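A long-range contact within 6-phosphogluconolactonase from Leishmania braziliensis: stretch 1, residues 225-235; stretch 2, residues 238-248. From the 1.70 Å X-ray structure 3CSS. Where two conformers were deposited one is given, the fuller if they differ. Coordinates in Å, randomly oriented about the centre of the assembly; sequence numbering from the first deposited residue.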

ATOM      1  N   ASN A 225      -2.356 -18.445  -0.235  1.00 13.78           N
ATOM      2  CA  ASN A 225      -1.155 -19.272  -0.149  1.00 14.12           C
ATOM      3  C   ASN A 225      -0.429 -19.354  -1.487  1.00 13.81           C
ATOM      4  O   ASN A 225       0.778 -19.273  -1.524  1.00 14.87           O
ATOM      5  CB  ASN A 225      -1.506 -20.657   0.395  1.00 13.64           C
ATOM      6  CG  ASN A 225      -0.281 -21.552   0.591  1.00 15.49           C
ATOM      7  OD1 ASN A 225      -0.239 -22.659   0.069  1.00 17.05           O
ATOM      8  ND2 ASN A 225       0.704 -21.078   1.353  1.00 17.45           N
ATOM      9  N   TRP A 226      -1.160 -19.479  -2.597  1.00 12.74           N
ATOM     10  CA  TRP A 226      -0.501 -19.576  -3.894  1.00 12.84           C
ATOM     11  C   TRP A 226       0.238 -18.294  -4.233  1.00 12.95           C
ATOM     12  O   TRP A 226       1.253 -18.303  -4.939  1.00 13.31           O
ATOM     13  CB  TRP A 226      -1.511 -19.908  -4.989  1.00 13.11           C
ATOM     14  CG  TRP A 226      -2.425 -18.794  -5.455  1.00 12.39           C
ATOM     15  CD1 TRP A 226      -3.663 -18.490  -4.955  1.00 13.63           C
ATOM     16  CD2 TRP A 226      -2.182 -17.858  -6.512  1.00 12.99           C
ATOM     17  NE1 TRP A 226      -4.202 -17.449  -5.631  1.00 12.67           N
ATOM     18  CE2 TRP A 226      -3.325 -17.025  -6.593  1.00 12.21           C
ATOM     19  CE3 TRP A 226      -1.112 -17.616  -7.379  1.00 13.10           C
ATOM     20  CZ2 TRP A 226      -3.432 -15.986  -7.519  1.00 13.54           C
ATOM     21  CZ3 TRP A 226      -1.238 -16.603  -8.309  1.00 12.72           C
ATOM     22  CH2 TRP A 226      -2.379 -15.801  -8.369  1.00 12.79           C
ATOM     23  N   VAL A 227      -0.303 -17.183  -3.743  1.00 12.37           N
ATOM     24  CA  VAL A 227       0.333 -15.879  -3.951  1.00 11.99           C
ATOM     25  C   VAL A 227       1.650 -15.819  -3.190  1.00 12.89           C
ATOM     26  O   VAL A 227       2.698 -15.430  -3.719  1.00 12.95           O
ATOM     27  CB  VAL A 227      -0.609 -14.737  -3.502  1.00 12.01           C
ATOM     28  CG1 VAL A 227       0.085 -13.383  -3.695  1.00 11.60           C
ATOM     29  CG2 VAL A 227      -1.980 -14.822  -4.260  1.00 10.91           C
ATOM     30  N   VAL A 228       1.593 -16.168  -1.914  1.00 12.71           N
ATOM     31  CA  VAL A 228       2.796 -16.172  -1.096  1.00 13.16           C
ATOM     32  C   VAL A 228       3.873 -17.087  -1.708  1.00 13.47           C
ATOM     33  O   VAL A 228       5.034 -16.686  -1.883  1.00 13.82           O
ATOM     34  CB  VAL A 228       2.415 -16.670   0.331  1.00 13.00           C
ATOM     35  CG1 VAL A 228       3.669 -16.951   1.149  1.00 12.69           C
ATOM     36  CG2 VAL A 228       1.529 -15.659   1.062  1.00 13.84           C
ATOM     37  N   ARG A 229       3.501 -18.307  -2.067  0.50 14.16           N
ATOM     38  CA  ARG A 229       4.491 -19.231  -2.610  0.50 14.03           C
ATOM     39  C   ARG A 229       5.023 -18.765  -3.975  0.50 13.48           C
ATOM     40  O   ARG A 229       6.208 -19.000  -4.294  0.50 13.20           O
ATOM     41  CB  ARG A 229       3.941 -20.657  -2.635  0.50 14.16           C
ATOM     42  CG  ARG A 229       3.934 -21.279  -1.250  0.50 16.70           C
ATOM     43  CD  ARG A 229       3.355 -22.663  -1.252  0.50 18.50           C
ATOM     44  NE  ARG A 229       1.970 -22.640  -1.702  0.50 19.60           N
ATOM     45  CZ  ARG A 229       1.580 -23.039  -2.905  0.50 21.26           C
ATOM     46  NH1 ARG A 229       2.480 -23.460  -3.786  0.50 21.70           N
ATOM     47  NH2 ARG A 229       0.290 -22.997  -3.226  0.50 21.39           N
ATOM     48  N   GLY A 230       4.178 -18.078  -4.750  1.00 12.77           N
ATOM     49  CA  GLY A 230       4.571 -17.547  -6.058  1.00 12.84           C
ATOM     50  C   GLY A 230       5.492 -16.344  -5.963  1.00 13.20           C
ATOM     51  O   GLY A 230       6.294 -16.089  -6.864  1.00 13.68           O
ATOM     52  N   VAL A 231       5.364 -15.586  -4.876  1.00 12.28           N
ATOM     53  CA  VAL A 231       6.296 -14.480  -4.611  1.00 13.03           C
ATOM     54  C   VAL A 231       7.651 -14.996  -4.109  1.00 13.64           C
ATOM     55  O   VAL A 231       8.720 -14.498  -4.501  1.00 13.33           O
ATOM     56  CB  VAL A 231       5.674 -13.441  -3.611  1.00 12.45           C
ATOM     57  CG1 VAL A 231       6.758 -12.446  -3.095  1.00 14.99           C
ATOM     58  CG2 VAL A 231       4.462 -12.705  -4.245  1.00 13.31           C
ATOM     59  N   LEU A 232       7.598 -16.022  -3.256  1.00 13.47           N
ATOM     60  CA  LEU A 232       8.799 -16.519  -2.588  1.00 14.15           C
ATOM     61  C   LEU A 232       9.661 -17.483  -3.375  1.00 14.92           C
ATOM     62  O   LEU A 232      10.847 -17.635  -3.047  1.00 16.15           O
ATOM     63  CB  LEU A 232       8.424 -17.152  -1.262  1.00 14.13           C
ATOM     64  CG  LEU A 232       7.873 -16.209  -0.211  1.00 13.21           C
ATOM     65  CD1 LEU A 232       7.460 -17.037   1.021  1.00 14.66           C
ATOM     66  CD2 LEU A 232       8.887 -15.073   0.170  1.00 15.21           C
ATOM     67  N   SER A 233       9.101 -18.165  -4.384  1.00 15.14           N
ATOM     68  CA  SER A 233       9.881 -19.146  -5.125  1.00 15.08           C
ATOM     69  C   SER A 233      11.076 -18.490  -5.795  1.00 15.83           C
ATOM     70  O   SER A 233      10.944 -17.461  -6.445  1.00 14.03           O
ATOM     71  CB  SER A 233       9.019 -19.896  -6.139  1.00 15.49           C
ATOM     72  OG  SER A 233       8.536 -19.031  -7.145  1.00 14.40           O
ATOM     73  N   GLU A 234      12.258 -19.082  -5.620  1.00 16.75           N
ATOM     74  CA  GLU A 234      13.491 -18.541  -6.206  0.50 17.22           C
ATOM     75  C   GLU A 234      13.380 -18.461  -7.725  1.00 16.97           C
ATOM     76  O   GLU A 234      13.691 -17.448  -8.321  1.00 18.27           O
ATOM     77  CB  GLU A 234      14.704 -19.392  -5.804  0.50 17.86           C
ATOM     78  CG  GLU A 234      15.971 -19.147  -6.624  0.50 19.44           C
ATOM     79  CD  GLU A 234      16.479 -17.712  -6.554  0.50 22.75           C
ATOM     80  OE1 GLU A 234      16.049 -16.962  -5.646  0.50 24.64           O
ATOM     81  OE2 GLU A 234      17.329 -17.348  -7.406  0.50 25.70           O
ATOM     82  N   SER A 235      12.945 -19.550  -8.343  1.00 16.63           N
ATOM     83  CA  SER A 235      12.669 -19.567  -9.774  1.00 16.87           C
ATOM     84  C   SER A 235      11.211 -19.214  -9.965  1.00 16.19           C
ATOM     85  O   SER A 235      10.374 -19.553  -9.111  1.00 14.16           O
ATOM     86  CB  SER A 235      12.960 -20.931 -10.394  1.00 17.60           C
ATOM     87  OG  SER A 235      14.341 -21.174 -10.375  1.00 20.43           O
TER
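Stretch 2, residues 238-248: DPLPVSRFLRD

Stretch 2 packs along the last turns of the helix formed by residues 225-232 and past the point where Ser 233 leaves helical geometry, burying 610 Å² in total. It begins extended, with a cis peptide bond before Pro 239 and phi/psi values of -68/136, -106/116 and -79/147 at Pro 239, Leu 240 and Pro 241; from Val 242 to Arg 247 it tightens into a 3-10 segment. Both stretches advance in the same sense: Val 227 has its CA 5.6 Å from the CA of Pro 241, and Val 231, one turn later, has its CA 4.4 Å from the CA of Arg 244.

The extended part is apolar in character. Trp 226 points its CA-to-CB bond toward stretch 2, and with chi1 75° (p) and chi2 -91° its ring lies so that Trp 226 CE3 is 3.8 Å from CB of Pro 239 and Trp 226 CZ3 is 3.9 Å from CB of Pro 241. Pro 239 O approaches the ring edge, 3.5 Å from Trp 226 CE3, while water 1 donates to Pro 239 O and to Trp 226 O, 2.8 Å from each, and so ties the two backbones together. Between these prolines, Leu 240 turns its CB away from the helix, as the alternation of an extended chain allows.

Pro 241 is the apolar centre of the contact. Its compact ring, C-gamma endo, touches two valines: Pro 241 CB lies 3.9 Å from Val 227 CG1, and Pro 241 CG lies 3.9 Å from Val 231 CG2. These valines, one helical turn apart and both chi1 t, make a shallow seat for it. Gly 230 permits this close approach: its CA is 3.6 Å from Pro 241 CD, and a CB there would fall 2.4 Å from that same CD, a clash. Ser 243, chi1 58° (p), places OG 3.4 Å from Val 231 CG2; that hydroxyl is hydrogen-bonded elsewhere in the structure.

Beyond this patch the contact becomes polar, because the end of a helix leaves carbonyls without the usual backbone amide partners. Two arginines, a 3-10 turn apart and joined by the hydrogen bond from Arg 247 N to Arg 244 O (3.0 Å), supply the donors. Arg 244 is stretched out, with chi1 to chi3 all t, which gives its guanidinium the reach to the chain beyond the helix. NH1 donates to Gly 230 O (2.9 Å) and to Ser 233 O (2.7 Å); NH2 donates to Ser 233 O as well (3.0 Å) and weakly to Glu 234 O (3.2 Å). All three carbonyl oxygens lie at the guanidinium edge, where its N-H groups point.

Arg 247 folds instead, with chi angles m, t and p followed by chi4 83°. NH1 donates to Val 231 O (2.9 Å), and NH2 forms a salt bridge with Glu 234 OE1 (3.1 Å). The CB of Glu 234 points away, but chi2 60° (p) helps bring its carboxylate back within reach. Water 2 accepts from Arg 247 NH2 (2.9 Å) and donates to Leu 232 O (3.2 Å).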

ATOM      1  N   ASP A 238       4.480 -21.137 -11.681  1.00 12.82           N
ATOM      2  CA  ASP A 238       3.062 -20.922 -11.969  1.00 12.67           C
ATOM      3  C   ASP A 238       2.185 -21.669 -10.966  1.00 12.31           C
ATOM      4  O   ASP A 238       2.546 -22.783 -10.514  1.00 12.46           O
ATOM      5  CB  ASP A 238       2.702 -21.417 -13.363  1.00 12.75           C
ATOM      6  CG  ASP A 238       3.424 -20.648 -14.471  1.00 12.40           C
ATOM      7  OD1 ASP A 238       3.419 -19.397 -14.408  1.00 14.39           O
ATOM      8  OD2 ASP A 238       3.985 -21.329 -15.369  1.00 13.33           O
ATOM      9  N   PRO A 239       1.016 -21.100 -10.641  1.00 12.96           N
ATOM     10  CA  PRO A 239       0.477 -19.788 -11.066  1.00 12.56           C
ATOM     11  C   PRO A 239       1.294 -18.643 -10.471  1.00 13.13           C
ATOM     12  O   PRO A 239       1.654 -18.673  -9.285  1.00 12.64           O
ATOM     13  CB  PRO A 239      -0.956 -19.762 -10.504  1.00 13.62           C
ATOM     14  CG  PRO A 239      -1.004 -20.829  -9.526  1.00 15.25           C
ATOM     15  CD  PRO A 239       0.088 -21.821  -9.751  1.00 15.03           C
ATOM     16  N   LEU A 240       1.590 -17.654 -11.304  1.00 12.42           N
ATOM     17  CA  LEU A 240       2.554 -16.596 -10.962  1.00 12.09           C
ATOM     18  C   LEU A 240       1.801 -15.296 -10.657  1.00 12.23           C
ATOM     19  O   LEU A 240       1.116 -14.735 -11.540  1.00 12.49           O
ATOM     20  CB  LEU A 240       3.566 -16.426 -12.103  1.00 13.01           C
ATOM     21  CG  LEU A 240       4.776 -15.510 -11.837  1.00 12.33           C
ATOM     22  CD1 LEU A 240       5.962 -15.908 -12.707  1.00 13.93           C
ATOM     23  CD2 LEU A 240       4.421 -14.036 -12.048  1.00 14.23           C
ATOM     24  N   PRO A 241       1.894 -14.818  -9.396  1.00 13.12           N
ATOM     25  CA  PRO A 241       1.118 -13.626  -9.008  1.00 13.08           C
ATOM     26  C   PRO A 241       1.767 -12.342  -9.484  1.00 13.46           C
ATOM     27  O   PRO A 241       2.996 -12.260  -9.527  1.00 12.76           O
ATOM     28  CB  PRO A 241       1.142 -13.680  -7.468  1.00 13.24           C
ATOM     29  CG  PRO A 241       2.442 -14.319  -7.146  1.00 12.90           C
ATOM     30  CD  PRO A 241       2.682 -15.356  -8.261  1.00 13.66           C
ATOM     31  N   VAL A 242       0.959 -11.339  -9.826  1.00 13.55           N
ATOM     32  CA  VAL A 242       1.494 -10.069 -10.261  1.00 13.82           C
ATOM     33  C   VAL A 242       2.404  -9.467  -9.155  1.00 13.29           C
ATOM     34  O   VAL A 242       3.421  -8.808  -9.462  1.00 15.09           O
ATOM     35  CB  VAL A 242       0.367  -9.100 -10.719  1.00 13.41           C
ATOM     36  CG1 VAL A 242      -0.394  -8.617  -9.525  1.00 14.77           C
ATOM     37  CG2 VAL A 242       0.933  -7.952 -11.566  1.00 16.65           C
ATOM     38  N   SER A 243       2.116  -9.813  -7.891  1.00 12.96           N
ATOM     39  CA  SER A 243       2.911  -9.299  -6.769  0.50 12.84           C
ATOM     40  C   SER A 243       4.345  -9.865  -6.652  1.00 12.52           C
ATOM     41  O   SER A 243       5.125  -9.411  -5.806  1.00 13.33           O
ATOM     42  CB  SER A 243       2.138  -9.472  -5.460  0.50 12.69           C
ATOM     43  OG  SER A 243       1.816 -10.830  -5.269  0.50 14.87           O
ATOM     44  N   ARG A 244       4.725 -10.801  -7.535  1.00 12.59           N
ATOM     45  CA  ARG A 244       6.117 -11.230  -7.639  1.00 12.55           C
ATOM     46  C   ARG A 244       7.077 -10.060  -7.919  1.00 12.07           C
ATOM     47  O   ARG A 244       8.279 -10.184  -7.655  1.00 13.12           O
ATOM     48  CB  ARG A 244       6.277 -12.343  -8.670  1.00 12.66           C
ATOM     49  CG  ARG A 244       7.637 -13.015  -8.647  1.00 12.21           C
ATOM     50  CD  ARG A 244       7.749 -14.203  -9.599  1.00 13.46           C
ATOM     51  NE  ARG A 244       9.139 -14.692  -9.661  1.00 12.57           N
ATOM     52  CZ  ARG A 244       9.709 -15.526  -8.800  1.00 11.71           C
ATOM     53  NH1 ARG A 244       9.051 -16.021  -7.773  1.00 12.87           N
ATOM     54  NH2 ARG A 244      10.970 -15.891  -8.983  1.00 13.27           N
ATOM     55  N   PHE A 245       6.582  -8.907  -8.404  1.00 12.44           N
ATOM     56  CA  PHE A 245       7.471  -7.737  -8.553  1.00 12.57           C
ATOM     57  C   PHE A 245       8.140  -7.321  -7.234  1.00 12.12           C
ATOM     58  O   PHE A 245       9.177  -6.629  -7.235  1.00 11.91           O
ATOM     59  CB  PHE A 245       6.749  -6.538  -9.199  1.00 13.23           C
ATOM     60  CG  PHE A 245       5.840  -5.780  -8.271  1.00 14.55           C
ATOM     61  CD1 PHE A 245       6.343  -4.790  -7.427  1.00 13.82           C
ATOM     62  CD2 PHE A 245       4.459  -6.034  -8.254  1.00 14.03           C
ATOM     63  CE1 PHE A 245       5.492  -4.101  -6.560  1.00 13.85           C
ATOM     64  CE2 PHE A 245       3.606  -5.320  -7.413  1.00 14.58           C
ATOM     65  CZ  PHE A 245       4.130  -4.364  -6.564  1.00 15.26           C
ATOM     66  N   LEU A 246       7.549  -7.713  -6.107  1.00 11.98           N
ATOM     67  CA  LEU A 246       8.156  -7.426  -4.786  1.00 12.63           C
ATOM     68  C   LEU A 246       9.577  -7.993  -4.611  1.00 12.79           C
ATOM     69  O   LEU A 246      10.384  -7.466  -3.842  1.00 11.96           O
ATOM     70  CB  LEU A 246       7.235  -7.939  -3.677  1.00 13.08           C
ATOM     71  CG  LEU A 246       5.924  -7.191  -3.503  1.00 13.05           C
ATOM     72  CD1 LEU A 246       5.040  -7.917  -2.478  1.00 15.60           C
ATOM     73  CD2 LEU A 246       6.142  -5.691  -3.123  1.00 13.77           C
ATOM     74  N   ARG A 247       9.906  -9.031  -5.371  1.00 12.65           N
ATOM     75  CA  ARG A 247      11.240  -9.624  -5.339  1.00 13.20           C
ATOM     76  C   ARG A 247      12.322  -8.621  -5.729  1.00 13.67           C
ATOM     77  O   ARG A 247      13.498  -8.804  -5.377  1.00 14.08           O
ATOM     78  CB  ARG A 247      11.320 -10.832  -6.272  1.00 13.54           C
ATOM     79  CG  ARG A 247      10.497 -12.034  -5.834  1.00 12.31           C
ATOM     80  CD  ARG A 247      10.789 -13.276  -6.666  1.00 13.24           C
ATOM     81  NE  ARG A 247      12.148 -13.755  -6.411  1.00 12.87           N
ATOM     82  CZ  ARG A 247      12.475 -14.534  -5.387  1.00 14.22           C
ATOM     83  NH1 ARG A 247      11.563 -14.954  -4.518  1.00 16.77           N
ATOM     84  NH2 ARG A 247      13.735 -14.901  -5.222  1.00 14.95           N
ATOM     85  N   ASP A 248      11.937  -7.593  -6.488  1.00 14.00           N
ATOM     86  CA  ASP A 248      12.854  -6.571  -6.987  1.00 14.79           C
ATOM     87  C   ASP A 248      12.861  -5.280  -6.164  1.00 14.11           C
ATOM     88  O   ASP A 248      13.423  -4.264  -6.597  1.00 14.33           O
ATOM     89  CB  ASP A 248      12.546  -6.257  -8.447  1.00 15.79           C
ATOM     90  CG  ASP A 248      12.846  -7.410  -9.370  1.00 20.72           C
ATOM     91  OD1 ASP A 248      13.846  -8.114  -9.140  1.00 20.96           O
ATOM     92  OD2 ASP A 248      12.054  -7.606 -10.321  1.00 26.02           O
TER
HETATM   93  O   HOH W   1       1.852 -20.183  -6.912  1.00 22.93           O
HETATM   94  O   HOH W   2      13.909 -16.868  -3.158  1.00 44.10           O